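Local structure of phosphonopyruvate hydrolase (Variovorax sp., 2HJP) at the interface of chains A and B. The protein hydrolyses the phosphorus–carbon bond of 3-phosphonopyruvate, giving pyruvate and phosphate, with the help of a divalent metal ion such as magnesium, manganese or cobalt. Residues are numbered along the deposited sequence; one frame, centred on the assembly and turned at random. Chains: chain A/B, Phosphonopyruvate hydrolase.

Contact 1: the interface of chains A and B. Residues chain A 44, 48, 236, 239-240, 243; chain B 26, 267-269, 272.
A:Arg240 reaches across the subunit boundary to B:Pro267, and its NE gives a nearly straight hydrogen bond (170° at H) to the proline carbonyl O, 2.9 Å away. The acceptor lies in the guanidinium plane. The bend at chi3 (77°) turns that edge toward it, while NH1 bonds to the amide oxygen OD1 of A:Asn236 at 2.9 Å. These two in-plane bonds should restrain the group's rotation, and the methyl CG2 of B:Val269 lies over one face toward the rim.

Apolar packing continues beside this polar pair. The branch CG2 of B:Ile272 presses on A:Ala48 CB at 3.5 Å, where a small residue suits the close approach, and meets ring atom CZ of A:Phe44 at 3.9 Å. Its other branch overlaps the arginine chain in the model, a doubtful detail. B:Leu26 CD2 packs tightly on A:Val243 CG2 at 3.4 Å and meets A:Ile239 CD1 at 3.6 Å, tip to tip.

Helices 43-49 and 237-256 of chain A here receive helices 25-34 and 269-275 of chain B. Since A:Phe44 also binds substrate, the partner's short helix probably helps to hold this part of the active-site wall of the α/β barrel in place.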
loop_
_atom_site.group_PDB
_atom_site.type_symbol
_atom_site.label_atom_id
_atom_site.label_comp_id
_atom_site.label_asym_id
_atom_site.label_seq_id
_atom_site.Cartn_x
_atom_site.Cartn_y
_atom_site.Cartn_z
ATOM N N PHE A 44 12.431 -7.818 12.712
ATOM C CA PHE A 44 13.218 -6.923 13.529
ATOM C C PHE A 44 13.897 -5.901 12.590
ATOM O O PHE A 44 13.876 -4.655 12.827
ATOM C CB PHE A 44 14.309 -7.733 14.290
ATOM C CG PHE A 44 15.242 -6.843 15.094
ATOM C CD1 PHE A 44 14.847 -6.366 16.335
ATOM C CD2 PHE A 44 16.453 -6.424 14.558
ATOM C CE1 PHE A 44 15.679 -5.451 17.046
ATOM C CE2 PHE A 44 17.266 -5.543 15.239
ATOM C CZ PHE A 44 16.859 -5.051 16.510
ATOM N N ALA A 48 13.060 -2.069 12.436
ATOM C CA ALA A 48 14.161 -1.167 12.806
ATOM C C ALA A 48 14.341 -0.125 11.695
ATOM O O ALA A 48 14.576 1.073 11.967
ATOM C CB ALA A 48 15.474 -1.969 13.030
ATOM N N ASN A 236 20.138 -10.075 12.190
ATOM C CA ASN A 236 20.000 -8.612 12.040
ATOM C C ASN A 236 21.303 -7.870 11.717
ATOM O O ASN A 236 21.438 -6.686 12.002
ATOM C CB ASN A 236 19.391 -8.042 13.373
ATOM C CG ASN A 236 20.225 -8.425 14.647
ATOM O OD1 ASN A 236 21.407 -8.706 14.548
ATOM N ND2 ASN A 236 19.567 -8.431 15.841
ATOM N N ILE A 239 21.018 -4.693 9.067
ATOM C CA ILE A 239 20.601 -3.346 9.539
ATOM C C ILE A 239 21.714 -2.747 10.467
ATOM O O ILE A 239 21.969 -1.520 10.508
ATOM C CB ILE A 239 19.172 -3.397 10.270
ATOM C CG1 ILE A 239 18.629 -1.979 10.459
ATOM C CG2 ILE A 239 19.268 -4.107 11.586
ATOM C CD1 ILE A 239 18.156 -1.302 9.178
ATOM N N ARG A 240 22.400 -3.634 11.169
ATOM C CA ARG A 240 23.427 -3.200 12.092
ATOM C C ARG A 240 24.575 -2.648 11.304
ATOM O O ARG A 240 25.033 -1.546 11.613
ATOM C CB ARG A 240 23.853 -4.327 13.067
ATOM C CG ARG A 240 22.865 -4.459 14.216
ATOM C CD ARG A 240 22.949 -5.911 14.846
ATOM N NE ARG A 240 24.146 -6.030 15.710
ATOM C CZ ARG A 240 24.661 -7.191 16.073
ATOM N NH1 ARG A 240 24.060 -8.357 15.654
ATOM N NH2 ARG A 240 25.792 -7.171 16.760
ATOM N N VAL A 243 23.505 0.779 9.839
ATOM C CA VAL A 243 23.483 1.832 10.829
ATOM C C VAL A 243 24.898 2.284 11.156
ATOM O O VAL A 243 25.175 3.491 11.181
ATOM C CB VAL A 243 22.742 1.398 12.155
ATOM C CG1 VAL A 243 23.102 2.325 13.313
ATOM C CG2 VAL A 243 21.242 1.433 11.956
ATOM N N LEU B 26 14.740 5.184 9.416
ATOM C CA LEU B 26 15.883 5.027 10.300
ATOM C C LEU B 26 17.050 5.930 9.811
ATOM O O LEU B 26 17.668 6.645 10.590
ATOM C CB LEU B 26 16.322 3.525 10.423
ATOM C CG LEU B 26 17.583 3.189 11.259
ATOM C CD1 LEU B 26 17.388 3.613 12.675
ATOM C CD2 LEU B 26 17.928 1.700 11.232
ATOM N N PRO B 267 27.335 -2.050 15.226
ATOM C CA PRO B 267 26.638 -1.332 16.299
ATOM C C PRO B 267 25.910 -2.538 17.013
ATOM O O PRO B 267 25.566 -3.560 16.359
ATOM C CB PRO B 267 25.617 -0.460 15.537
ATOM C CG PRO B 267 26.404 -0.067 14.291
ATOM C CD PRO B 267 27.134 -1.405 13.903
ATOM N N SER B 268 25.646 -2.435 18.306
ATOM C CA SER B 268 25.019 -3.548 19.034
ATOM C C SER B 268 23.519 -3.632 18.761
ATOM O O SER B 268 22.934 -2.655 18.289
ATOM C CB SER B 268 25.139 -3.338 20.539
ATOM O OG SER B 268 24.372 -2.187 20.929
ATOM N N VAL B 269 22.912 -4.790 19.056
ATOM C CA VAL B 269 21.467 -4.911 18.924
ATOM C C VAL B 269 20.819 -3.893 19.841
ATOM O O VAL B 269 19.825 -3.237 19.480
ATOM C CB VAL B 269 20.990 -6.304 19.297
ATOM C CG1 VAL B 269 19.421 -6.390 19.268
ATOM C CG2 VAL B 269 21.589 -7.277 18.355
ATOM N N ILE B 272 20.386 -0.550 18.146
ATOM C CA ILE B 272 19.269 -0.471 17.181
ATOM C C ILE B 272 17.938 -0.378 17.960
ATOM O O ILE B 272 17.010 0.401 17.585
ATOM C CB ILE B 272 19.243 -1.735 16.291
ATOM C CG1 ILE B 272 20.623 -1.932 15.668
ATOM C CG2 ILE B 272 18.140 -1.588 15.206
ATOM C CD1 ILE B 272 20.841 -3.291 15.011
#

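Contact 2: the interface of chains A and B. Residues chain A 241-242, 245-246; chain B 241-242, 245-246.
A:Ala245 and B:Ala245 point their methyl groups at each other, tip to tip with some offset, where the two copies of helix 237-256 meet at the dimer's two-fold axis. In this member of the PEP mutase/isocitrate lyase superfamily the motif is a roughly antiparallel helix pair joined through alanines. The modelled approach of the two CB atoms is too short to be trusted, but their opposed orientation is plain.

Each of these methyls also lies beside the partner's backbone: A:Ala245 CB is 3.6 Å from B:Ala241 O. That carbonyl faces its own helix, with O 3.0 Å from B:Ala245 N, so the methyl meets it as a packing neighbour, and no polar atoms of the two chains come close enough here to bond. The methyl of A:Ala241 is likewise directed at the partner helix and comes over its backbone, 4.1 Å from B:Ala245 O.

A:Ala242 and B:Ala242 are arranged differently. Both methyls point the same way, away from A:Ala245 and B:Ala245, and run alongside each other with A:Ala242 CB 4.5 Å from B:Ala242 CB. Alanine suits the centre because a side chain of one carbon lets the backbones approach closely. A:Val246, branched and with a longer reach, probably serves to pack the edge of the crossing. With CG1 anti to the backbone N (chi1 165°), its other branch, CG2, is turned to the partner, 4.4 Å from B:Ala242 N.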
loop_
_atom_site.group_PDB
_atom_site.type_symbol
_atom_site.label_atom_id
_atom_site.label_comp_id
_atom_site.label_asym_id
_atom_site.label_seq_id
_atom_site.Cartn_x
_atom_site.Cartn_y
_atom_site.Cartn_z
ATOM N N ALA A 241 24.996 -3.358 10.259
ATOM C CA ALA A 241 26.076 -2.852 9.434
ATOM C C ALA A 241 25.701 -1.475 8.796
ATOM O O ALA A 241 26.544 -0.548 8.690
ATOM C CB ALA A 241 26.440 -3.877 8.292
ATOM N N ALA A 242 24.459 -1.380 8.317
ATOM C CA ALA A 242 23.993 -0.192 7.675
ATOM C C ALA A 242 24.063 0.968 8.641
ATOM O O ALA A 242 24.590 2.030 8.300
ATOM C CB ALA A 242 22.538 -0.343 7.160
ATOM N N ALA A 245 27.573 2.205 9.350
ATOM C CA ALA A 245 28.231 3.016 8.325
ATOM C C ALA A 245 27.537 4.333 8.016
ATOM O O ALA A 245 28.194 5.368 7.715
ATOM C CB ALA A 245 28.439 2.209 7.006
ATOM N N VAL A 246 26.207 4.334 8.085
ATOM C CA VAL A 246 25.485 5.587 7.768
ATOM C C VAL A 246 25.758 6.639 8.814
ATOM O O VAL A 246 26.008 7.834 8.513
ATOM C CB VAL A 246 23.981 5.352 7.721
ATOM C CG1 VAL A 246 23.222 6.719 7.779
ATOM C CG2 VAL A 246 23.667 4.559 6.411
ATOM N N ALA B 241 26.783 4.701 1.361
ATOM C CA ALA B 241 27.432 4.240 2.574
ATOM C C ALA B 241 26.888 2.840 3.005
ATOM O O ALA B 241 27.650 1.954 3.472
ATOM C CB ALA B 241 27.222 5.269 3.750
ATOM N N ALA B 242 25.567 2.678 2.909
ATOM C CA ALA B 242 24.931 1.461 3.304
ATOM C C ALA B 242 25.464 0.317 2.473
ATOM O O ALA B 242 25.847 -0.722 3.019
ATOM C CB ALA B 242 23.390 1.535 3.146
ATOM N N ALA B 245 28.997 -0.737 3.345
ATOM C CA ALA B 245 29.194 -1.526 4.562
ATOM C C ALA B 245 28.499 -2.880 4.559
ATOM O O ALA B 245 29.016 -3.884 5.123
ATOM C CB ALA B 245 28.779 -0.724 5.834
ATOM N N VAL B 246 27.328 -2.945 3.929
ATOM C CA VAL B 246 26.603 -4.236 3.921
ATOM C C VAL B 246 27.348 -5.262 3.104
ATOM O O VAL B 246 27.505 -6.446 3.496
ATOM C CB VAL B 246 25.214 -4.076 3.318
ATOM C CG1 VAL B 246 24.620 -5.477 2.957
ATOM C CG2 VAL B 246 24.331 -3.314 4.361
#

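Contact 3: the interface of chains A and B. Residues chain A 259, 263, 266-269; chain B 213, 216, 237, 240.
B:Arg240 and A:Asp263 form a salt bridge, NH2 to the carboxylate OD2 at 2.9 Å, in this dimer interface of a PEP mutase-family enzyme. The carboxylate, its CG anti to the backbone N (chi1 -178°), is turned 70° from the guanidinium, so NH2 meets OD2 from above the carboxylate plane while OD2 stays in the plane of the guanidinium.

The tight part is a sandwich. A:Leu266 CD1 stands over the centre of the guanidinium, 4.2 Å above its plane, and A:Val269 caps the opposite face. Leucine suits this place because the same methyl also reaches B:His237 CD2, at 3.8 Å. The histidine offers its own face to A:Ile259, whose CG2 lies 4.0 Å from the ring centroid in a CH-pi contact. The modelled overlap of A:Ile259 CD1 with B:Pro216 is doubtful.

An alanine in place of B:Arg240 would probably leave the A:Asp263 carboxylate without its charged mate and open a gap between A:Leu266 and A:Val269.

Around the edge of the guanidinium the contact is looser and made through ordered waters. Water 1 lies 2.6 Å from A:Asp263 OD2 and also links B:Arg240 NH1, B:His237 NE2 and B:Thr213 O. Water 2 joins B:Arg240 NH2 to the carbonyls of A:Asp263 and A:Leu266. Farther out, water 3 bridges B:Pro216 O and A:Ile259 N, the latter at 3.2 Å, a longer link. The arginine may help keep the carboxylate ionised, as might B:His237 if protonated.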
loop_
_atom_site.group_PDB
_atom_site.type_symbol
_atom_site.label_atom_id
_atom_site.label_comp_id
_atom_site.label_asym_id
_atom_site.label_seq_id
_atom_site.Cartn_x
_atom_site.Cartn_y
_atom_site.Cartn_z
ATOM N N ILE A 259 31.360 16.654 1.462
ATOM C CA ILE A 259 31.659 15.287 1.028
ATOM C C ILE A 259 32.989 15.153 0.308
ATOM O O ILE A 259 33.287 14.085 -0.259
ATOM C CB ILE A 259 30.538 14.793 0.082
ATOM C CG1 ILE A 259 30.337 15.777 -1.108
ATOM C CG2 ILE A 259 29.257 14.666 0.893
ATOM C CD1 ILE A 259 31.352 15.645 -2.228
ATOM N N ASP A 263 33.808 11.188 -0.129
ATOM C CA ASP A 263 33.427 10.656 -1.406
ATOM C C ASP A 263 34.286 9.504 -1.895
ATOM O O ASP A 263 33.732 8.489 -2.299
ATOM C CB ASP A 263 33.407 11.755 -2.476
ATOM C CG ASP A 263 32.972 11.226 -3.815
ATOM O OD1 ASP A 263 33.851 10.952 -4.648
ATOM O OD2 ASP A 263 31.736 11.050 -4.038
ATOM N N LEU A 266 33.520 5.917 -0.488
ATOM C CA LEU A 266 32.191 5.330 -0.776
ATOM C C LEU A 266 32.068 4.483 -2.056
ATOM O O LEU A 266 32.783 4.708 -3.007
ATOM C CB LEU A 266 31.181 6.503 -0.969
ATOM C CG LEU A 266 30.924 7.348 0.278
ATOM C CD1 LEU A 266 29.899 8.471 0.025
ATOM C CD2 LEU A 266 30.372 6.405 1.384
ATOM N N PRO A 267 31.081 3.565 -2.116
ATOM C CA PRO A 267 30.945 2.826 -3.377
ATOM C C PRO A 267 30.534 4.002 -4.346
ATOM O O PRO A 267 29.893 4.999 -3.913
ATOM C CB PRO A 267 29.742 1.896 -3.114
ATOM C CG PRO A 267 29.940 1.529 -1.647
ATOM C CD PRO A 267 30.367 2.897 -0.999
ATOM N N SER A 268 30.852 3.901 -5.627
ATOM C CA SER A 268 30.543 4.989 -6.565
ATOM C C SER A 268 29.067 4.996 -6.960
ATOM O O SER A 268 28.385 3.986 -6.772
ATOM C CB SER A 268 31.304 4.802 -7.873
ATOM O OG SER A 268 30.835 3.619 -8.540
ATOM N N VAL A 269 28.588 6.126 -7.498
ATOM C CA VAL A 269 27.221 6.174 -7.998
ATOM C C VAL A 269 27.078 5.136 -9.092
ATOM O O VAL A 269 26.059 4.428 -9.184
ATOM C CB VAL A 269 26.881 7.546 -8.554
ATOM C CG1 VAL A 269 25.448 7.554 -9.199
ATOM C CG2 VAL A 269 26.971 8.537 -7.458
ATOM N N THR B 213 26.789 16.236 -5.808
ATOM C CA THR B 213 27.198 14.834 -5.846
ATOM C C THR B 213 28.302 14.515 -6.801
ATOM O O THR B 213 29.224 13.796 -6.410
ATOM C CB THR B 213 26.001 13.931 -6.201
ATOM O OG1 THR B 213 24.984 14.184 -5.248
ATOM C CG2 THR B 213 26.379 12.432 -6.196
ATOM N N PRO B 216 32.124 16.785 -5.818
ATOM C CA PRO B 216 32.308 16.853 -4.374
ATOM C C PRO B 216 33.332 17.800 -3.865
ATOM O O PRO B 216 33.403 17.997 -2.707
ATOM C CB PRO B 216 32.647 15.418 -3.984
ATOM C CG PRO B 216 33.448 14.951 -5.121
ATOM C CD PRO B 216 32.672 15.511 -6.334
ATOM N N HIS B 237 24.360 9.757 -0.596
ATOM C CA HIS B 237 25.441 9.281 0.216
ATOM C C HIS B 237 24.997 8.250 1.272
ATOM O O HIS B 237 25.815 7.411 1.716
ATOM C CB HIS B 237 26.148 10.482 0.851
ATOM C CG HIS B 237 26.633 11.478 -0.156
ATOM N ND1 HIS B 237 25.794 12.414 -0.735
ATOM C CD2 HIS B 237 27.806 11.536 -0.846
ATOM C CE1 HIS B 237 26.427 12.993 -1.755
ATOM N NE2 HIS B 237 27.650 12.478 -1.839
ATOM N N ARG B 240 24.815 4.859 -0.574
ATOM C CA ARG B 240 26.158 4.486 -0.965
ATOM C C ARG B 240 26.885 3.983 0.244
ATOM O O ARG B 240 27.485 2.908 0.173
ATOM C CB ARG B 240 26.902 5.644 -1.677
ATOM C CG ARG B 240 26.495 5.740 -3.139
ATOM C CD ARG B 240 26.768 7.201 -3.689
ATOM N NE ARG B 240 28.212 7.389 -3.961
ATOM C CZ ARG B 240 28.775 8.578 -4.082
ATOM N NH1 ARG B 240 27.996 9.707 -3.972
ATOM N NH2 ARG B 240 30.090 8.620 -4.220
HETATM O O HOH W 1 29.386 12.220 -4.111
HETATM O O HOH W 2 32.579 6.979 -4.520
HETATM O O HOH W 3 31.742 18.883 -0.766
#

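Helix 237-256 runs through all three contacts: contact 2 joins its two copies at the two-fold axis, whereas contacts 1 and 3 use A:Arg240 and B:Arg240 respectively. The C-alpha centres of contacts 1 and 2 lie about 11 Å apart, those of 2 and 3 about 13 Å, and those of 1 and 3 about 22 Å. Contacts 1 and 3 share the stretch 267-269, taken from chain B and chain A, so they show two parts of one repeated interface. This reciprocal exchange recalls the superfamily's helix swapping. The centre of contact 1 lies about 10 Å from A:Asp54, the inferred nucleophile, so dimerisation may help steady the active-site wall.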